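Local coordinates for sensor protein (Haloarcula marismortui ATCC 43049, PDB 3BWL) that is probably a phosphorelay histidine kinase, of which this chain is the PAS sensor domain, holding an indole-3-carbaldehyde in its pocket, at residues D28-C40 / R109-R123. Residues are numbered along the deposited sequence; the frame is centred on the assembly and turned at random. Where two conformers were deposited one is given.
Sequences DMIDVLDADGTIC and RFNLEGEDRFLAISR. With I3A (1H-indole-3-carbaldehyde), chain F.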
ATOM      1  N   ASP A  28       4.431  -2.433  -4.654  1.00 15.53           N
ATOM      2  CA  ASP A  28       3.689  -3.683  -4.831  1.00 16.82           C
ATOM      3  C   ASP A  28       2.316  -3.415  -5.452  1.00 16.86           C
ATOM      4  O   ASP A  28       1.760  -2.321  -5.345  1.00 17.62           O
ATOM      5  CB  ASP A  28       3.513  -4.427  -3.498  1.00 16.76           C
ATOM      6  CG  ASP A  28       4.827  -4.938  -2.936  1.00 17.03           C
ATOM      7  OD1 ASP A  28       5.661  -5.488  -3.679  1.00 16.26           O
ATOM      8  OD2 ASP A  28       5.033  -4.775  -1.720  1.00 22.78           O
HETATM    9  N   MSE A  29       1.816  -4.408  -6.176  1.00 16.20           N
HETATM   10  CA  MSE A  29       0.526  -4.288  -6.882  1.00 16.21           C
HETATM   11  C   MSE A  29      -0.602  -4.311  -5.859  1.00 15.81           C
HETATM   12  O   MSE A  29      -0.508  -5.059  -4.855  1.00 16.41           O
HETATM   13  CB  MSE A  29       0.360  -5.480  -7.813  1.00 16.53           C
HETATM   14  CG  MSE A  29       1.521  -5.607  -8.797  1.00 16.02           C
HETATM   15 SE   MSE A  29       1.579  -7.337  -9.650  0.60 18.71          SE
HETATM   16  CE  MSE A  29      -0.129  -7.335 -10.518  1.00 23.41           C
ATOM     17  N   ILE A  30      -1.656  -3.504  -6.101  1.00 14.09           N
ATOM     18  CA  ILE A  30      -2.830  -3.499  -5.234  1.00 14.85           C
ATOM     19  C   ILE A  30      -4.115  -3.706  -6.055  1.00 15.35           C
ATOM     20  O   ILE A  30      -4.309  -3.066  -7.089  1.00 14.48           O
ATOM     21  CB  ILE A  30      -2.955  -2.152  -4.524  1.00 16.15           C
ATOM     22  CG1 ILE A  30      -1.676  -1.846  -3.741  1.00 16.23           C
ATOM     23  CG2 ILE A  30      -4.229  -2.179  -3.584  1.00 14.38           C
ATOM     24  CD1 ILE A  30      -1.698  -0.429  -3.028  1.00 15.24           C
ATOM     25  N   ASP A  31      -4.988  -4.604  -5.610  1.00 15.74           N
ATOM     26  CA  ASP A  31      -6.311  -4.672  -6.196  1.00 16.96           C
ATOM     27  C   ASP A  31      -7.304  -4.807  -5.052  1.00 17.10           C
ATOM     28  O   ASP A  31      -6.938  -5.258  -3.931  1.00 16.56           O
ATOM     29  CB  ASP A  31      -6.451  -5.840  -7.192  1.00 18.42           C
ATOM     30  CG  ASP A  31      -6.244  -7.207  -6.543  1.00 20.40           C
ATOM     31  OD1 ASP A  31      -5.090  -7.699  -6.492  1.00 23.24           O
ATOM     32  OD2 ASP A  31      -7.272  -7.834  -6.130  1.00 22.13           O
ATOM     33  N   VAL A  32      -8.522  -4.357  -5.326  1.00 17.38           N
ATOM     34  CA  VAL A  32      -9.658  -4.458  -4.406  1.00 17.20           C
ATOM     35  C   VAL A  32     -10.719  -5.329  -5.075  1.00 17.98           C
ATOM     36  O   VAL A  32     -11.082  -5.065  -6.239  1.00 18.76           O
ATOM     37  CB  VAL A  32     -10.250  -3.039  -4.064  1.00 16.76           C
ATOM     38  CG1 VAL A  32     -11.420  -3.176  -3.081  1.00 15.91           C
ATOM     39  CG2 VAL A  32      -9.153  -2.169  -3.438  1.00 17.62           C
ATOM     40  N   LEU A  33     -11.199  -6.339  -4.348  1.00 18.10           N
ATOM     41  CA  LEU A  33     -12.187  -7.296  -4.893  1.00 17.93           C
ATOM     42  C   LEU A  33     -13.475  -7.219  -4.106  1.00 18.30           C
ATOM     43  O   LEU A  33     -13.478  -6.864  -2.923  1.00 18.96           O
ATOM     44  CB  LEU A  33     -11.686  -8.755  -4.804  1.00 17.11           C
ATOM     45  CG  LEU A  33     -10.318  -9.071  -5.398  1.00 20.46           C
ATOM     46  CD1 LEU A  33     -10.088 -10.580  -5.208  1.00 20.64           C
ATOM     47  CD2 LEU A  33     -10.273  -8.630  -6.894  1.00 20.32           C
ATOM     48  N   ASP A  34     -14.584  -7.534  -4.754  1.00 19.90           N
ATOM     49  CA  ASP A  34     -15.796  -7.772  -3.974  1.00 21.84           C
ATOM     50  C   ASP A  34     -15.870  -9.254  -3.595  1.00 21.86           C
ATOM     51  O   ASP A  34     -14.971 -10.037  -3.949  1.00 22.19           O
ATOM     52  CB  ASP A  34     -17.053  -7.263  -4.695  1.00 22.01           C
ATOM     53  CG  ASP A  34     -17.431  -8.093  -5.907  1.00 24.68           C
ATOM     54  OD1 ASP A  34     -16.951  -9.239  -6.052  1.00 22.03           O
ATOM     55  OD2 ASP A  34     -18.280  -7.594  -6.696  1.00 24.87           O
ATOM     56  N   ALA A  35     -16.924  -9.651  -2.877  1.00 23.40           N
ATOM     57  CA  ALA A  35     -16.966 -11.029  -2.336  1.00 24.05           C
ATOM     58  C   ALA A  35     -17.063 -12.111  -3.422  1.00 24.94           C
ATOM     59  O   ALA A  35     -16.828 -13.298  -3.157  1.00 26.85           O
ATOM     60  CB  ALA A  35     -18.116 -11.172  -1.302  1.00 24.91           C
ATOM     61  N   ASP A  36     -17.401 -11.699  -4.641  1.00 24.37           N
ATOM     62  CA  ASP A  36     -17.494 -12.604  -5.785  1.00 24.81           C
ATOM     63  C   ASP A  36     -16.173 -12.693  -6.571  1.00 23.61           C
ATOM     64  O   ASP A  36     -16.045 -13.496  -7.493  1.00 23.87           O
ATOM     65  CB  ASP A  36     -18.607 -12.149  -6.748  1.00 25.11           C
ATOM     66  CG  ASP A  36     -20.009 -12.408  -6.217  1.00 30.11           C
ATOM     67  OD1 ASP A  36     -20.223 -13.338  -5.401  1.00 33.19           O
ATOM     68  OD2 ASP A  36     -20.912 -11.662  -6.657  1.00 33.62           O
ATOM     69  N   GLY A  37     -15.191 -11.893  -6.189  1.00 22.15           N
ATOM     70  CA  GLY A  37     -13.899 -11.946  -6.878  1.00 21.16           C
ATOM     71  C   GLY A  37     -13.800 -10.967  -8.024  1.00 20.97           C
ATOM     72  O   GLY A  37     -12.796 -10.981  -8.764  1.00 22.29           O
ATOM     73  N   THR A  38     -14.793 -10.095  -8.154  1.00 20.50           N
ATOM     74  CA  THR A  38     -14.789  -9.053  -9.179  1.00 20.02           C
ATOM     75  C   THR A  38     -13.858  -7.916  -8.747  1.00 21.08           C
ATOM     76  O   THR A  38     -13.895  -7.466  -7.600  1.00 21.45           O
ATOM     77  CB  THR A  38     -16.215  -8.531  -9.473  1.00 21.12           C
ATOM     78  OG1 THR A  38     -17.076  -9.642  -9.801  1.00 20.07           O
ATOM     79  CG2 THR A  38     -16.202  -7.488 -10.620  1.00 21.73           C
ATOM     80  N   ILE A  39     -13.041  -7.470  -9.687  1.00 19.91           N
ATOM     81  CA  ILE A  39     -12.032  -6.436  -9.443  1.00 20.15           C
ATOM     82  C   ILE A  39     -12.719  -5.079  -9.446  1.00 20.79           C
ATOM     83  O   ILE A  39     -13.261  -4.630 -10.494  1.00 21.21           O
ATOM     84  CB  ILE A  39     -10.909  -6.450 -10.496  1.00 19.76           C
ATOM     85  CG1 ILE A  39     -10.099  -7.766 -10.463  1.00 20.95           C
ATOM     86  CG2 ILE A  39      -9.947  -5.267 -10.249  1.00 19.40           C
ATOM     87  CD1 ILE A  39      -9.260  -7.996 -11.754  1.00 22.24           C
ATOM     88  N   CYS A  40     -12.727  -4.433  -8.274  1.00 19.81           N
ATOM     89  CA  CYS A  40     -13.415  -3.171  -8.086  1.00 21.11           C
ATOM     90  C   CYS A  40     -12.488  -1.959  -8.267  1.00 21.15           C
ATOM     91  O   CYS A  40     -12.917  -0.890  -8.723  1.00 20.35           O
ATOM     92  CB  CYS A  40     -14.006  -3.127  -6.683  1.00 21.91           C
ATOM     93  SG  CYS A  40     -15.350  -4.284  -6.467  1.00 28.69           S
ATOM     94  N   ARG A 109      -9.729  -9.281   4.260  1.00 18.83           N
ATOM     95  CA  ARG A 109     -11.158  -9.012   4.121  0.60 19.46           C
ATOM     96  C   ARG A 109     -11.436  -7.868   5.088  1.00 19.88           C
ATOM     97  O   ARG A 109     -10.998  -7.926   6.246  1.00 20.39           O
ATOM     98  CB  ARG A 109     -12.019 -10.238   4.533  0.60 19.40           C
ATOM     99  CG  ARG A 109     -13.531  -9.947   4.394  0.60 20.40           C
ATOM    100  CD  ARG A 109     -14.416 -11.210   4.512  0.60 20.80           C
ATOM    101  NE  ARG A 109     -15.532 -11.110   3.573  0.60 23.25           N
ATOM    102  CZ  ARG A 109     -16.165 -12.135   3.000  0.60 22.77           C
ATOM    103  NH1 ARG A 109     -15.845 -13.393   3.285  0.60 20.57           N
ATOM    104  NH2 ARG A 109     -17.138 -11.888   2.138  0.60 22.13           N
ATOM    105  N   PHE A 110     -12.131  -6.829   4.629  1.00 19.85           N
ATOM    106  CA  PHE A 110     -12.414  -5.686   5.525  1.00 22.63           C
ATOM    107  C   PHE A 110     -13.583  -4.879   5.042  1.00 23.11           C
ATOM    108  O   PHE A 110     -14.095  -5.098   3.936  1.00 23.15           O
ATOM    109  CB  PHE A 110     -11.176  -4.808   5.733  1.00 22.12           C
ATOM    110  CG  PHE A 110     -10.855  -3.859   4.576  1.00 24.34           C
ATOM    111  CD1 PHE A 110     -10.530  -2.532   4.842  1.00 27.02           C
ATOM    112  CD2 PHE A 110     -10.863  -4.286   3.251  1.00 23.96           C
ATOM    113  CE1 PHE A 110     -10.185  -1.668   3.798  1.00 26.72           C
ATOM    114  CE2 PHE A 110     -10.529  -3.419   2.204  1.00 24.41           C
ATOM    115  CZ  PHE A 110     -10.192  -2.123   2.493  1.00 24.27           C
ATOM    116  N   ASN A 111     -14.045  -3.979   5.904  1.00 24.01           N
ATOM    117  CA  ASN A 111     -15.179  -3.153   5.582  1.00 25.67           C
ATOM    118  C   ASN A 111     -14.637  -1.872   4.989  1.00 26.04           C
ATOM    119  O   ASN A 111     -13.954  -1.098   5.667  1.00 25.99           O
ATOM    120  CB  ASN A 111     -16.002  -2.878   6.841  1.00 26.05           C
ATOM    121  CG  ASN A 111     -17.246  -2.098   6.544  1.00 31.58           C
ATOM    122  OD1 ASN A 111     -17.201  -1.070   5.874  1.00 35.57           O
ATOM    123  ND2 ASN A 111     -18.374  -2.587   7.026  1.00 35.48           N
ATOM    124  N   LEU A 112     -14.909  -1.665   3.709  1.00 25.74           N
ATOM    125  CA  LEU A 112     -14.408  -0.491   3.025  1.00 25.71           C
ATOM    126  C   LEU A 112     -15.557   0.460   2.706  1.00 27.62           C
ATOM    127  O   LEU A 112     -16.359   0.202   1.792  1.00 27.20           O
ATOM    128  CB  LEU A 112     -13.657  -0.863   1.740  1.00 24.69           C
ATOM    129  CG  LEU A 112     -13.102   0.304   0.918  1.00 24.44           C
ATOM    130  CD1 LEU A 112     -12.012   1.095   1.714  1.00 23.37           C
ATOM    131  CD2 LEU A 112     -12.544  -0.209  -0.434  1.00 24.97           C
ATOM    132  N   GLU A 113     -15.621   1.549   3.474  1.00 29.32           N
ATOM    133  CA  GLU A 113     -16.713   2.549   3.362  1.00 31.58           C
ATOM    134  C   GLU A 113     -18.069   1.844   3.298  1.00 31.36           C
ATOM    135  O   GLU A 113     -18.855   2.065   2.355  1.00 32.12           O
ATOM    136  CB  GLU A 113     -16.527   3.441   2.113  1.00 32.45           C
ATOM    137  CG  GLU A 113     -15.125   4.103   1.915  1.00 37.21           C
ATOM    138  CD  GLU A 113     -14.614   4.858   3.153  1.00 41.47           C
ATOM    139  OE1 GLU A 113     -14.082   4.203   4.089  1.00 46.13           O
ATOM    140  OE2 GLU A 113     -14.739   6.096   3.182  1.00 42.72           O
ATOM    141  N   GLY A 114     -18.327   0.971   4.278  1.00 30.64           N
ATOM    142  CA  GLY A 114     -19.592   0.241   4.360  1.00 29.72           C
ATOM    143  C   GLY A 114     -19.760  -1.041   3.549  1.00 29.67           C
ATOM    144  O   GLY A 114     -20.735  -1.777   3.753  1.00 29.49           O
ATOM    145  N   GLU A 115     -18.796  -1.338   2.662  1.00 28.38           N
ATOM    146  CA  GLU A 115     -18.895  -2.455   1.712  1.00 27.45           C
ATOM    147  C   GLU A 115     -17.996  -3.606   2.109  1.00 26.09           C
ATOM    148  O   GLU A 115     -16.926  -3.374   2.675  1.00 25.39           O
ATOM    149  CB  GLU A 115     -18.486  -1.995   0.316  1.00 27.82           C
ATOM    150  CG  GLU A 115     -19.421  -0.926  -0.245  1.00 32.61           C
ATOM    151  CD  GLU A 115     -20.615  -1.546  -0.908  1.00 39.28           C
ATOM    152  OE1 GLU A 115     -21.490  -2.077  -0.193  1.00 43.89           O
ATOM    153  OE2 GLU A 115     -20.667  -1.531  -2.157  1.00 43.28           O
ATOM    154  N   ASP A 116     -18.434  -4.827   1.797  1.00 24.05           N
ATOM    155  CA  ASP A 116     -17.663  -6.027   2.099  1.00 23.44           C
ATOM    156  C   ASP A 116     -16.624  -6.137   0.982  1.00 22.16           C
ATOM    157  O   ASP A 116     -16.966  -6.399  -0.172  1.00 21.35           O
ATOM    158  CB  ASP A 116     -18.593  -7.261   2.141  1.00 23.90           C
ATOM    159  CG  ASP A 116     -17.844  -8.580   2.438  1.00 26.88           C
ATOM    160  OD1 ASP A 116     -16.801  -8.606   3.148  1.00 25.76           O
ATOM    161  OD2 ASP A 116     -18.331  -9.627   1.952  1.00 32.54           O
ATOM    162  N   ARG A 117     -15.357  -5.904   1.309  1.00 21.01           N
ATOM    163  CA  ARG A 117     -14.312  -5.893   0.254  1.00 20.90           C
ATOM    164  C   ARG A 117     -13.088  -6.698   0.653  1.00 20.16           C
ATOM    165  O   ARG A 117     -12.892  -6.987   1.827  1.00 20.41           O
ATOM    166  CB  ARG A 117     -13.871  -4.454  -0.076  1.00 21.39           C
ATOM    167  CG  ARG A 117     -14.974  -3.611  -0.761  1.00 21.17           C
ATOM    168  CD  ARG A 117     -15.264  -4.154  -2.160  1.00 24.17           C
ATOM    169  NE  ARG A 117     -16.266  -3.374  -2.876  1.00 26.78           N
ATOM    170  CZ  ARG A 117     -17.556  -3.696  -2.934  1.00 26.08           C
ATOM    171  NH1 ARG A 117     -18.023  -4.757  -2.281  1.00 26.19           N
ATOM    172  NH2 ARG A 117     -18.396  -2.940  -3.634  1.00 28.93           N
ATOM    173  N   PHE A 118     -12.264  -7.033  -0.338  1.00 18.91           N
ATOM    174  CA  PHE A 118     -10.966  -7.638  -0.089  1.00 18.95           C
ATOM    175  C   PHE A 118      -9.885  -6.721  -0.690  1.00 19.56           C
ATOM    176  O   PHE A 118     -10.037  -6.227  -1.806  1.00 19.66           O
ATOM    177  CB  PHE A 118     -10.845  -9.005  -0.770  1.00 18.19           C
ATOM    178  CG  PHE A 118     -11.721 -10.056  -0.149  1.00 19.27           C
ATOM    179  CD1 PHE A 118     -11.175 -10.956   0.751  1.00 20.01           C
ATOM    180  CD2 PHE A 118     -13.091 -10.111  -0.432  1.00 18.80           C
ATOM    181  CE1 PHE A 118     -11.972 -11.929   1.367  1.00 18.77           C
ATOM    182  CE2 PHE A 118     -13.933 -11.105   0.192  1.00 20.25           C
ATOM    183  CZ  PHE A 118     -13.347 -11.999   1.076  1.00 19.67           C
ATOM    184  N   LEU A 119      -8.801  -6.552   0.044  1.00 17.65           N
ATOM    185  CA  LEU A 119      -7.668  -5.742  -0.397  1.00 17.51           C
ATOM    186  C   LEU A 119      -6.503  -6.703  -0.518  1.00 17.04           C
ATOM    187  O   LEU A 119      -6.147  -7.394   0.455  1.00 16.65           O
ATOM    188  CB  LEU A 119      -7.377  -4.681   0.658  1.00 15.90           C
ATOM    189  CG  LEU A 119      -6.191  -3.739   0.466  1.00 19.67           C
ATOM    190  CD1 LEU A 119      -6.175  -3.021  -0.896  1.00 18.86           C
ATOM    191  CD2 LEU A 119      -6.156  -2.734   1.679  1.00 16.38           C
ATOM    192  N   ALA A 120      -5.907  -6.742  -1.710  1.00 17.37           N
ATOM    193  CA  ALA A 120      -4.828  -7.676  -2.042  1.00 17.29           C
ATOM    194  C   ALA A 120      -3.576  -6.915  -2.428  1.00 15.93           C
ATOM    195  O   ALA A 120      -3.595  -6.093  -3.310  1.00 16.88           O
ATOM    196  CB  ALA A 120      -5.242  -8.607  -3.172  1.00 17.62           C
ATOM    197  N   ILE A 121      -2.507  -7.174  -1.700  1.00 16.27           N
ATOM    198  CA  ILE A 121      -1.199  -6.626  -2.033  1.00 16.42           C
ATOM    199  C   ILE A 121      -0.346  -7.793  -2.581  1.00 17.34           C
ATOM    200  O   ILE A 121      -0.030  -8.760  -1.863  1.00 17.73           O
ATOM    201  CB  ILE A 121      -0.513  -5.953  -0.782  1.00 17.06           C
ATOM    202  CG1 ILE A 121      -1.491  -5.047  -0.000  1.00 17.92           C
ATOM    203  CG2 ILE A 121       0.755  -5.235  -1.194  1.00 16.20           C
ATOM    204  CD1 ILE A 121      -2.162  -3.927  -0.774  1.00 22.48           C
ATOM    205  N   SER A 122       0.008  -7.711  -3.849  1.00 15.12           N
ATOM    206  CA  SER A 122       0.794  -8.784  -4.522  1.00 15.38           C
ATOM    207  C   SER A 122       2.254  -8.384  -4.682  1.00 16.34           C
ATOM    208  O   SER A 122       2.561  -7.297  -5.212  1.00 16.13           O
ATOM    209  CB  SER A 122       0.175  -9.122  -5.884  1.00 15.35           C
ATOM    210  OG  SER A 122      -1.226  -9.446  -5.741  1.00 17.14           O
ATOM    211  N   ARG A 123       3.134  -9.240  -4.181  1.00 15.60           N
ATOM    212  CA  ARG A 123       4.572  -9.013  -4.242  1.00 15.79           C
ATOM    213  C   ARG A 123       5.213 -10.010  -5.218  1.00 18.20           C
ATOM    214  O   ARG A 123       5.055 -11.213  -5.058  1.00 18.33           O
ATOM    215  CB  ARG A 123       5.230  -9.120  -2.863  1.00 16.70           C
ATOM    216  CG  ARG A 123       6.681  -8.861  -2.999  1.00 18.49           C
ATOM    217  CD  ARG A 123       7.341  -8.541  -1.714  1.00 17.59           C
ATOM    218  NE  ARG A 123       6.796  -7.285  -1.166  1.00 13.88           N
ATOM    219  CZ  ARG A 123       7.264  -6.765  -0.038  1.00 15.62           C
ATOM    220  NH1 ARG A 123       8.272  -7.410   0.590  1.00 17.87           N
ATOM    221  NH2 ARG A 123       6.744  -5.638   0.444  1.00 14.98           N
TER
HETATM  222  O   I3A F 601      -6.621 -10.298  -5.192  1.00 22.83           O
HETATM  223  C3' I3A F 601      -5.719 -10.813  -5.844  1.00 22.53           C
HETATM  224  C3  I3A F 601      -5.640 -12.310  -5.968  1.00 21.15           C
HETATM  225  C2  I3A F 601      -4.648 -12.906  -6.792  1.00 19.22           C
HETATM  226  N   I3A F 601      -4.924 -14.247  -6.664  1.00 20.34           N
HETATM  227  C8  I3A F 601      -6.001 -14.481  -5.861  1.00 20.60           C
HETATM  228  C9  I3A F 601      -6.511 -13.268  -5.410  1.00 21.46           C
HETATM  229  C4  I3A F 601      -7.620 -13.232  -4.539  1.00 20.37           C
HETATM  230  C5  I3A F 601      -8.245 -14.451  -4.165  1.00 21.08           C
HETATM  231  C6  I3A F 601      -7.754 -15.675  -4.649  1.00 20.68           C
HETATM  232  C7  I3A F 601      -6.623 -15.684  -5.490  1.00 21.71           C
HETATM  233  O   HOH W   1      -2.483  -7.070  -5.904  1.00 21.61           O
HETATM  234  O   HOH W   2     -18.737  -7.716  -1.742  1.00 30.03           O
HETATM  235  O   HOH W   3     -16.540 -14.025  -0.273  1.00 42.39           O
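Asp28 OD2 takes two N-H groups from one edge of the Arg123 guanidinium, NH2 at 2.9 Å and NE slightly farther. The bond from NH2 uses the syn lone pair of OD2, and carboxylate and guanidinium planes stand 32° apart. Asp28 OD1 accepts from His106 of the second subunit, and Arg123 NH1 pairs with Glu104 of that subunit, tying the dimer together. A leucine in place of Arg123 would probably leave Asp28 OD2 without the two N-H groups that hold it and lose the salt bridge to Glu104. Strands 29-33 and 115-123 run antiparallel, with paired backbone bonds at Met29-Ser122, Asp31-Ala120 and Leu33-Phe118. On one face Ile30 and Ile121 lie side by side, and Leu119 CD1 presses on Ile30 CG2 at 3.4 Å. On the other, Asp31, its CG between backbone N and carbonyl carbon (chi1 62°), brings OD2 to 2.7 Å from the aldehyde O of indole-3-carbaldehyde. Ala120, with only a methyl group, lets the ligand's O come within 3.0 Å of its CB, while Leu33 CD1 adds an apolar wall. Strand 29-33 flanks the middle strand of the five-stranded antiparallel PAS sheet, whose face bearing Asp31, Leu33 and Ala120 lines the ligand pocket.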